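Local coordinates for Low molecular weight protein-tyrosine-phosphatase PtpA (PDB 3ROF), which removes phosphate from phosphotyrosine in proteins and, probably as a secreted effector, counteracts host defences and supports survival inside macrophages, at residues M22-A25 / I26-R30; P55-G58 / T59-L63; A89-Q92 / S93-D96. All coordinates share one frame; numbering follows the deposited sequence. Where two conformers were deposited one is given.

Contact 1 of 3, residues M22-A25 / I26-R30; sequences MAEA and IMRQR
Met22 to Gln29 follow alpha-helical i to i+4 hydrogen bonding, from Ile26 N to Met22 O at 3.0 Å through Gln29 N to Ala25 O at 3.1 Å, with N-H...O angles near 165° throughout. On one flank Glu24 and Arg28 run side by side, one turn apart, and form a salt bridge. A single carboxylate oxygen does the accepting: Arg28 NH2 lies 2.8 Å from Glu24 OE2 on its anti lone pair, while Arg28 NH1, 3.1 Å from Glu24 OE2, comes from above the carboxylate plane. OE2 sits in the guanidinium plane, but the two planes stand 79° apart, which rules out a coplanar two-oxygen pairing. The bend of Arg28 at chi3 (-66°) turns the guanidinium back toward Glu24, whose chain stays extended. Glu24 OE1 is engaged by Ser43 OG, so both carboxylate oxygens are held.

This stretch belongs to helix 19-33, the crossover helix of the beta-alpha-beta unit formed with parallel strands 7-13 and 39-45. On the flank of Met22 and Ile26 the chemistry is apolar. These two point the same way, and Met22 CG meets Ile26 CD1 at 3.8 Å. The methyl end of Met22 leads away from this pair, and helix 132-153 packs against both residues through Val135 and Val139. Met27 places its CB 3.2 Å from Ala23 O, and its side chain packs on Val41 and Ile147.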
ATOM      1  N   MET A  22       2.852   6.036  -2.148  1.00  3.86           N
ATOM      2  CA  MET A  22       3.080   6.835  -0.971  1.00  4.39           C
ATOM      3  C   MET A  22       3.127   5.955   0.288  1.00  3.82           C
ATOM      4  O   MET A  22       4.016   6.082   1.141  1.00  4.49           O
ATOM      5  CB  MET A  22       1.999   7.920  -0.813  1.00  4.43           C
ATOM      6  CG  MET A  22       2.418   8.935   0.188  1.00  4.79           C
ATOM      7  SD  MET A  22       1.127  10.079   0.734  1.00  5.62           S
ATOM      8  CE  MET A  22       0.679  10.892  -0.794  1.00  7.18           C
ATOM      9  N   ALA A  23       2.133   5.069   0.409  1.00  3.76           N
ATOM     10  CA  ALA A  23       2.068   4.174   1.534  1.00  4.17           C
ATOM     11  C   ALA A  23       3.293   3.245   1.603  1.00  3.95           C
ATOM     12  O   ALA A  23       3.840   3.008   2.666  1.00  4.20           O
ATOM     13  CB  ALA A  23       0.777   3.369   1.513  1.00  3.97           C
ATOM     14  N   GLU A  24       3.695   2.693   0.437  1.00  3.75           N
ATOM     15  CA  GLU A  24       4.840   1.806   0.397  1.00  4.14           C
ATOM     16  C   GLU A  24       6.062   2.509   0.942  1.00  4.57           C
ATOM     17  O   GLU A  24       6.808   1.952   1.755  1.00  4.19           O
ATOM     18  CB  GLU A  24       5.099   1.335  -1.040  1.00  4.87           C
ATOM     19  CG  GLU A  24       6.384   0.587  -1.197  1.00  5.62           C
ATOM     20  CD  GLU A  24       6.751   0.208  -2.614  1.00  5.92           C
ATOM     21  OE1 GLU A  24       5.992   0.442  -3.565  1.00  8.50           O
ATOM     22  OE2 GLU A  24       7.898  -0.307  -2.771  1.00  8.10           O
ATOM     23  N   ALA A  25       6.333   3.724   0.446  1.00  4.17           N
ATOM     24  CA  ALA A  25       7.545   4.424   0.844  1.00  5.11           C
ATOM     25  C   ALA A  25       7.523   4.768   2.342  1.00  4.44           C
ATOM     26  O   ALA A  25       8.529   4.637   3.032  1.00  4.96           O
ATOM     27  CB  ALA A  25       7.699   5.675   0.012  1.00  6.56           C
ATOM     28  N   ILE A  26       6.382   5.250   2.827  1.00  4.57           N
ATOM     29  CA  ILE A  26       6.268   5.593   4.242  1.00  4.58           C
ATOM     30  C   ILE A  26       6.486   4.338   5.103  1.00  4.45           C
ATOM     31  O   ILE A  26       7.205   4.355   6.080  1.00  4.78           O
ATOM     32  CB  ILE A  26       4.901   6.250   4.545  1.00  4.99           C
ATOM     33  CG1 ILE A  26       4.791   7.606   3.868  1.00  5.40           C
ATOM     34  CG2 ILE A  26       4.660   6.312   6.058  1.00  5.69           C
ATOM     35  CD1 ILE A  26       3.394   8.153   3.824  1.00  6.39           C
ATOM     36  N   MET A  27       5.809   3.245   4.742  0.66  4.49           N
ATOM     37  CA  MET A  27       5.907   1.995   5.478  0.66  4.64           C
ATOM     38  C   MET A  27       7.343   1.471   5.517  0.66  4.65           C
ATOM     39  O   MET A  27       7.849   1.081   6.581  0.66  5.12           O
ATOM     40  CB  MET A  27       4.980   0.957   4.829  0.66  5.76           C
ATOM     41  CG  MET A  27       4.920  -0.395   5.508  0.66  6.24           C
ATOM     42  SD  MET A  27       3.920  -0.294   6.995  0.66  7.77           S
ATOM     43  CE  MET A  27       3.658  -2.052   7.297  0.66 13.73           C
ATOM     44  N   ARG A  28       8.007   1.490   4.346  1.00  4.50           N
ATOM     45  CA  ARG A  28       9.393   1.023   4.309  1.00  4.77           C
ATOM     46  C   ARG A  28      10.278   1.840   5.247  1.00  4.93           C
ATOM     47  O   ARG A  28      11.094   1.283   6.002  1.00  6.03           O
ATOM     48  CB  ARG A  28       9.930   1.090   2.879  1.00  5.31           C
ATOM     49  CG  ARG A  28      11.394   0.696   2.780  1.00  7.70           C
ATOM     50  CD  ARG A  28      11.874   0.647   1.318  1.00  9.08           C
ATOM     51  NE  ARG A  28      11.178  -0.421   0.612  1.00  8.35           N
ATOM     52  CZ  ARG A  28      10.296  -0.263  -0.371  1.00  7.23           C
ATOM     53  NH1 ARG A  28      10.101   0.909  -0.935  1.00  7.29           N
ATOM     54  NH2 ARG A  28       9.622  -1.312  -0.791  1.00  9.78           N
ATOM     55  N   GLN A  29      10.143   3.161   5.216  1.00  5.53           N
ATOM     56  CA  GLN A  29      10.962   3.986   6.076  1.00  5.54           C
ATOM     57  C   GLN A  29      10.607   3.774   7.544  1.00  5.40           C
ATOM     58  O   GLN A  29      11.488   3.780   8.398  1.00  6.36           O
ATOM     59  CB  GLN A  29      10.825   5.457   5.678  1.00  6.80           C
ATOM     60  CG  GLN A  29      11.733   6.351   6.503  1.00 10.09           C
ATOM     61  CD  GLN A  29      13.219   6.087   6.223  1.00 12.02           C
ATOM     62  OE1 GLN A  29      13.659   5.917   5.081  1.00 14.15           O
ATOM     63  NE2 GLN A  29      14.008   6.084   7.290  1.00 19.78           N
ATOM     64  N   ARG A  30       9.315   3.607   7.842  1.00  5.31           N
ATOM     65  CA  ARG A  30       8.888   3.440   9.213  1.00  4.82           C
ATOM     66  C   ARG A  30       9.482   2.142   9.782  1.00  4.92           C
ATOM     67  O   ARG A  30       9.917   2.133  10.951  1.00  5.81           O
ATOM     68  CB  ARG A  30       7.353   3.452   9.310  1.00  5.09           C
ATOM     69  CG  ARG A  30       6.882   3.440  10.755  1.00  5.31           C
ATOM     70  CD  ARG A  30       7.444   4.619  11.502  1.00  5.77           C
ATOM     71  NE  ARG A  30       6.824   4.804  12.805  1.00  6.90           N
ATOM     72  CZ  ARG A  30       7.095   5.857  13.558  1.00  6.63           C
ATOM     73  NH1 ARG A  30       8.024   6.714  13.171  1.00  8.19           N
ATOM     74  NH2 ARG A  30       6.443   6.030  14.694  1.00  7.42           N
TER

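Contact 2 of 3, residues P55-G58 / T59-L63; sequences PHEG and TQKIL
Gln60 reaches back over the start of its helix to the carbonyl of Pro55: NE2 donates to Pro55 O at 2.8 Å with an N-H...O angle of 165°. Its CG lies beside the backbone N (chi1 -65°) and the chain then extends, carrying the amide back to the residue before the N-cap. The acceptor lies close to the amide plane, whereas NE2 is tilted from the carbonyl plane of Pro55. The Gln60 chain crosses the proline ring at about a right angle, and Pro55 CB also packs on Thr59 CG2 at 3.9 Å.

His56 is the N-cap of helix 57-65. Its ND1 accepts from Gly58 N at 2.9 Å, with the donor in the ring plane, consistent with an unprotonated ND1. His56 O receives Gln60 N at 3.0 Å and, more weakly, Thr59 N. The imidazole also meets the ring of Phe132. Thr59 and Leu63 set the helix against Met22 of helix 19-33, while Ile62 packs on Phe132 and Tyr136 of helix 132-153.

On the outer side Glu57 and Lys61, both extended, run alongside each other and end in a salt bridge, Glu57 OE2 to Lys61 NZ at 2.7 Å. The ammonium approaches on the anti side, 25° out of the carboxylate plane. Thr59 turns its OG1 inward to Cys18 O.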
ATOM      1  N   PRO A  55       6.234   7.509  -9.342  1.00  5.69           N
ATOM      2  CA  PRO A  55       5.001   8.004  -8.729  1.00  5.50           C
ATOM      3  C   PRO A  55       4.599   9.359  -9.311  1.00  5.10           C
ATOM      4  O   PRO A  55       5.382  10.128  -9.862  1.00  6.75           O
ATOM      5  CB  PRO A  55       5.377   8.108  -7.232  1.00  5.72           C
ATOM      6  CG  PRO A  55       6.503   7.124  -7.053  1.00  7.11           C
ATOM      7  CD  PRO A  55       7.287   7.263  -8.345  1.00  6.29           C
ATOM      8  N   HIS A  56       3.337   9.690  -9.125  1.00  5.64           N
ATOM      9  CA  HIS A  56       2.779  10.995  -9.456  1.00  5.63           C
ATOM     10  C   HIS A  56       3.601  12.073  -8.786  1.00  4.87           C
ATOM     11  O   HIS A  56       4.082  11.919  -7.660  1.00  5.32           O
ATOM     12  CB  HIS A  56       1.339  11.023  -8.990  1.00  5.62           C
ATOM     13  CG  HIS A  56       0.521  12.178  -9.461  1.00  6.35           C
ATOM     14  ND1 HIS A  56       0.672  13.466  -9.009  1.00  6.58           N
ATOM     15  CD2 HIS A  56      -0.530  12.210 -10.320  1.00  9.53           C
ATOM     16  CE1 HIS A  56      -0.226  14.244  -9.580  1.00  7.12           C
ATOM     17  NE2 HIS A  56      -0.962  13.514 -10.389  1.00  9.75           N
ATOM     18  N   GLU A  57       3.717  13.206  -9.456  1.00  5.36           N
ATOM     19  CA  GLU A  57       4.373  14.378  -8.899  1.00  5.81           C
ATOM     20  C   GLU A  57       3.916  14.679  -7.490  1.00  5.60           C
ATOM     21  O   GLU A  57       4.751  15.020  -6.637  1.00  6.34           O
ATOM     22  CB  GLU A  57       4.132  15.588  -9.822  1.00  7.58           C
ATOM     23  CG  GLU A  57       4.516  16.906  -9.246  1.00  9.45           C
ATOM     24  CD  GLU A  57       4.378  18.070 -10.209  1.00 12.44           C
ATOM     25  OE1 GLU A  57       4.616  17.896 -11.425  1.00 16.16           O
ATOM     26  OE2 GLU A  57       4.081  19.173  -9.721  1.00 22.02           O
ATOM     27  N   GLY A  58       2.623  14.626  -7.213  1.00  5.36           N
ATOM     28  CA  GLY A  58       2.150  14.960  -5.867  1.00  5.84           C
ATOM     29  C   GLY A  58       2.682  14.035  -4.788  1.00  4.83           C
ATOM     30  O   GLY A  58       2.928  14.475  -3.659  1.00  6.53           O
ATOM     31  N   THR A  59       2.825  12.741  -5.117  1.00  4.91           N
ATOM     32  CA  THR A  59       3.381  11.782  -4.166  1.00  4.82           C
ATOM     33  C   THR A  59       4.876  12.006  -4.023  1.00  5.74           C
ATOM     34  O   THR A  59       5.399  12.022  -2.910  1.00  5.48           O
ATOM     35  CB  THR A  59       3.043  10.354  -4.565  1.00  4.98           C
ATOM     36  OG1 THR A  59       1.645  10.187  -4.299  1.00  5.52           O
ATOM     37  CG2 THR A  59       3.869   9.345  -3.804  1.00  5.80           C
ATOM     38  N   GLN A  60       5.594  12.239  -5.125  1.00  5.40           N
ATOM     39  CA  GLN A  60       7.018  12.529  -5.007  1.00  5.83           C
ATOM     40  C   GLN A  60       7.244  13.772  -4.148  1.00  6.75           C
ATOM     41  O   GLN A  60       8.154  13.789  -3.321  1.00  6.52           O
ATOM     42  CB  GLN A  60       7.634  12.748  -6.391  1.00  6.40           C
ATOM     43  CG  GLN A  60       7.604  11.517  -7.264  1.00  6.01           C
ATOM     44  CD  GLN A  60       8.471  11.636  -8.495  1.00  6.56           C
ATOM     45  OE1 GLN A  60       9.548  12.232  -8.447  1.00  7.23           O
ATOM     46  NE2 GLN A  60       7.989  11.095  -9.615  1.00  7.28           N
ATOM     47  N   LYS A  61       6.421  14.809  -4.332  1.00  6.13           N
ATOM     48  CA  LYS A  61       6.628  16.022  -3.577  1.00  7.18           C
ATOM     49  C   LYS A  61       6.431  15.792  -2.077  1.00  8.27           C
ATOM     50  O   LYS A  61       7.204  16.314  -1.271  1.00  8.38           O
ATOM     51  CB  LYS A  61       5.690  17.128  -4.058  1.00  8.67           C
ATOM     52  CG  LYS A  61       6.113  17.732  -5.371  1.00 10.28           C
ATOM     53  CD  LYS A  61       5.075  18.757  -5.875  1.00 16.22           C
ATOM     54  CE  LYS A  61       5.571  19.509  -7.092  1.00 40.49           C
ATOM     55  NZ  LYS A  61       4.593  20.581  -7.442  1.00 54.95           N
ATOM     56  N   ILE A  62       5.387  15.060  -1.691  1.00  7.14           N
ATOM     57  CA  ILE A  62       5.134  14.780  -0.270  1.00  8.34           C
ATOM     58  C   ILE A  62       6.252  13.961   0.305  1.00  6.84           C
ATOM     59  O   ILE A  62       6.703  14.246   1.416  1.00  8.99           O
ATOM     60  CB  ILE A  62       3.849  13.895  -0.098  1.00 18.49           C
ATOM     61  CG1 ILE A  62       2.606  14.720  -0.297  1.00 19.10           C
ATOM     62  CG2 ILE A  62       3.812  13.195   1.287  1.00 23.57           C
ATOM     63  CD1 ILE A  62       2.295  15.629   0.879  1.00 31.32           C
ATOM     64  N   LEU A  63       6.695  12.938  -0.422  1.00  6.70           N
ATOM     65  CA  LEU A  63       7.766  12.118   0.099  1.00  7.42           C
ATOM     66  C   LEU A  63       9.071  12.917   0.220  1.00  9.27           C
ATOM     67  O   LEU A  63       9.786  12.815   1.224  1.00  8.94           O
ATOM     68  CB  LEU A  63       7.940  10.880  -0.771  1.00  7.15           C
ATOM     69  CG  LEU A  63       6.740   9.916  -0.769  1.00  5.66           C
ATOM     70  CD1 LEU A  63       7.016   8.802  -1.763  1.00  7.22           C
ATOM     71  CD2 LEU A  63       6.417   9.376   0.629  1.00  6.24           C
TER

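Contact 3 of 3, residues A89-Q92 / S93-D96; sequences AMDQ and SNVD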
ATOM      1  N   ALA A  89      -5.609  -2.434   0.657  1.00  5.28           N
ATOM      2  CA  ALA A  89      -6.271  -1.676  -0.392  1.00  5.44           C
ATOM      3  C   ALA A  89      -6.598  -0.275   0.100  1.00  5.40           C
ATOM      4  O   ALA A  89      -6.812  -0.065   1.286  1.00  6.00           O
ATOM      5  CB  ALA A  89      -7.562  -2.384  -0.765  1.00  6.45           C
ATOM      6  N   MET A  90      -6.735   0.673  -0.842  1.00  5.34           N
ATOM      7  CA  MET A  90      -7.089   2.029  -0.460  1.00  5.38           C
ATOM      8  C   MET A  90      -8.583   2.295  -0.357  1.00  5.89           C
ATOM      9  O   MET A  90      -9.005   2.995   0.579  1.00  6.68           O
ATOM     10  CB  MET A  90      -6.420   3.016  -1.413  1.00  5.20           C
ATOM     11  CG  MET A  90      -4.903   2.903  -1.382  1.00  6.41           C
ATOM     12  SD  MET A  90      -4.254   3.459   0.211  1.00  6.48           S
ATOM     13  CE  MET A  90      -2.685   2.653   0.201  1.00 13.07           C
ATOM     14  N   ASP A  91      -9.370   1.791  -1.296  1.00  6.10           N
ATOM     15  CA  ASP A  91     -10.785   2.066  -1.319  1.00  7.24           C
ATOM     16  C   ASP A  91     -11.561   0.805  -1.737  1.00  7.13           C
ATOM     17  O   ASP A  91     -10.981  -0.260  -2.014  1.00  6.97           O
ATOM     18  CB  ASP A  91     -11.089   3.310  -2.205  1.00  6.69           C
ATOM     19  CG  ASP A  91     -10.874   3.088  -3.699  1.00  6.71           C
ATOM     20  OD1 ASP A  91     -11.034   1.954  -4.144  1.00  7.14           O
ATOM     21  OD2 ASP A  91     -10.548   4.091  -4.398  1.00  7.13           O
ATOM     22  N   GLN A  92     -12.887   0.905  -1.680  1.00  7.57           N
ATOM     23  CA  GLN A  92     -13.720  -0.253  -1.934  1.00  9.63           C
ATOM     24  C   GLN A  92     -13.547  -0.769  -3.344  1.00  7.64           C
ATOM     25  O   GLN A  92     -13.590  -1.992  -3.569  1.00  8.64           O
ATOM     26  CB  GLN A  92     -15.184   0.085  -1.709  1.00 12.53           C
ATOM     27  CG  GLN A  92     -16.095  -1.117  -1.818  1.00 14.87           C
ATOM     28  CD  GLN A  92     -15.773  -2.192  -0.767  1.00 20.02           C
ATOM     29  OE1 GLN A  92     -15.535  -1.875   0.399  1.00 28.91           O
ATOM     30  NE2 GLN A  92     -15.770  -3.458  -1.179  1.00 22.41           N
ATOM     31  N   SER A  93     -13.403   0.123  -4.331  1.00  8.11           N
ATOM     32  CA  SER A  93     -13.216  -0.361  -5.702  1.00  7.35           C
ATOM     33  C   SER A  93     -11.952  -1.190  -5.804  1.00  6.15           C
ATOM     34  O   SER A  93     -11.906  -2.159  -6.550  1.00  6.74           O
ATOM     35  CB  SER A  93     -13.214   0.797  -6.701  1.00  9.97           C
ATOM     36  OG  SER A  93     -12.031   1.607  -6.640  1.00  9.55           O
ATOM     37  N   ASN A  94     -10.920  -0.801  -5.063  1.00  6.55           N
ATOM     38  CA  ASN A  94      -9.708  -1.583  -5.068  1.00  5.99           C
ATOM     39  C   ASN A  94      -9.935  -3.009  -4.506  1.00  6.39           C
ATOM     40  O   ASN A  94      -9.477  -4.003  -5.106  1.00  6.61           O
ATOM     41  CB  ASN A  94      -8.617  -0.908  -4.232  1.00  5.75           C
ATOM     42  CG  ASN A  94      -8.279   0.521  -4.612  1.00  5.44           C
ATOM     43  OD1 ASN A  94      -7.850   1.263  -3.717  1.00  6.00           O
ATOM     44  ND2 ASN A  94      -8.357   0.891  -5.881  1.00  5.49           N
ATOM     45  N   VAL A  95     -10.643  -3.105  -3.378  1.00  6.94           N
ATOM     46  CA  VAL A  95     -10.992  -4.402  -2.780  1.00  7.04           C
ATOM     47  C   VAL A  95     -11.730  -5.248  -3.815  1.00  7.88           C
ATOM     48  O   VAL A  95     -11.399  -6.413  -4.078  1.00  7.82           O
ATOM     49  CB  VAL A  95     -11.839  -4.212  -1.525  1.00  9.51           C
ATOM     50  CG1 VAL A  95     -12.423  -5.566  -1.075  1.00 10.16           C
ATOM     51  CG2 VAL A  95     -11.005  -3.577  -0.410  1.00  8.83           C
ATOM     52  N   ASP A  96     -12.756  -4.657  -4.409  1.00  8.72           N
ATOM     53  CA  ASP A  96     -13.597  -5.405  -5.344  1.00  9.11           C
ATOM     54  C   ASP A  96     -12.764  -5.894  -6.521  1.00  7.90           C
ATOM     55  O   ASP A  96     -12.893  -7.061  -6.993  1.00  8.91           O
ATOM     56  CB  ASP A  96     -14.746  -4.544  -5.869  1.00 10.16           C
ATOM     57  CG  ASP A  96     -15.736  -4.109  -4.791  1.00 14.35           C
ATOM     58  OD1 ASP A  96     -15.768  -4.735  -3.718  1.00 15.93           O
ATOM     59  OD2 ASP A  96     -16.492  -3.132  -5.039  1.00 17.06           O
TER
HETATM   60  O   HOH W   1      -9.533   3.769  -6.890  1.00  8.18           O
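Asp91 has chi1 at 70°, placing its carboxylate between backbone N and carbonyl carbon and bringing OD1 over the first helical turn; Asn94, with chi1 at -55°, swings its amide oxygen back to the backbone N of Asp91. Asp91 OD1 accepts twice, from Asn94 N at 2.9 Å, nearly along the C-O axis, and from Ser93 OG at 2.7 Å, on the syn side but out of the carboxylate plane. In return Asn94 OD1 takes Asp91 N at 2.9 Å, with the donor 46° out of the amide carbonyl plane, and weakly Met90 N.

These reciprocal bonds make a capping box, with Asp91 as N-cap where strand 86-89 gives way to helix 92-101. The other carboxylate oxygen, OD2, forms a salt bridge with Arg19, an active-site residue by similarity, so the cap probably helps position a carboxylate beside the probable active site. A water donates to Asp91 OD2 at 2.7 Å and weakly accepts from Asn94 ND2.

Farther round, Gln92 bends at chi2 and directs NE2 to Asp96 OD1 at 2.8 Å, from above the carboxylate plane; Gln92 OE1 is held by Lys111. Where the strand ends, Ala89 CB packs against Val95 CG2 at 3.7 Å.

Overall arrangement
Contact 1 is the buried one, its centre about 8 Å from that of the chain; contacts 2 and 3, about 15 and 12 Å out, are partly buried and each hold the start of a helix. Contacts 1 and 2 pack directly, Ala25 CB meeting Leu63 CD1 at 3.7 Å, so helices 19-33 and 57-65 share an apolar interface. Contact 3 touches contact 1 through Met90 CE and Ala23 CB at 3.8 Å, but stays about 10 Å from contact 2 at the nearest atoms. Both capped helices begin with a side chain accepting a backbone N-H, an imidazole in contact 2 and a carboxylate in contact 3. One-turn salt bridges link Glu24-Arg28 and, between exposed residues, Glu57-Lys61.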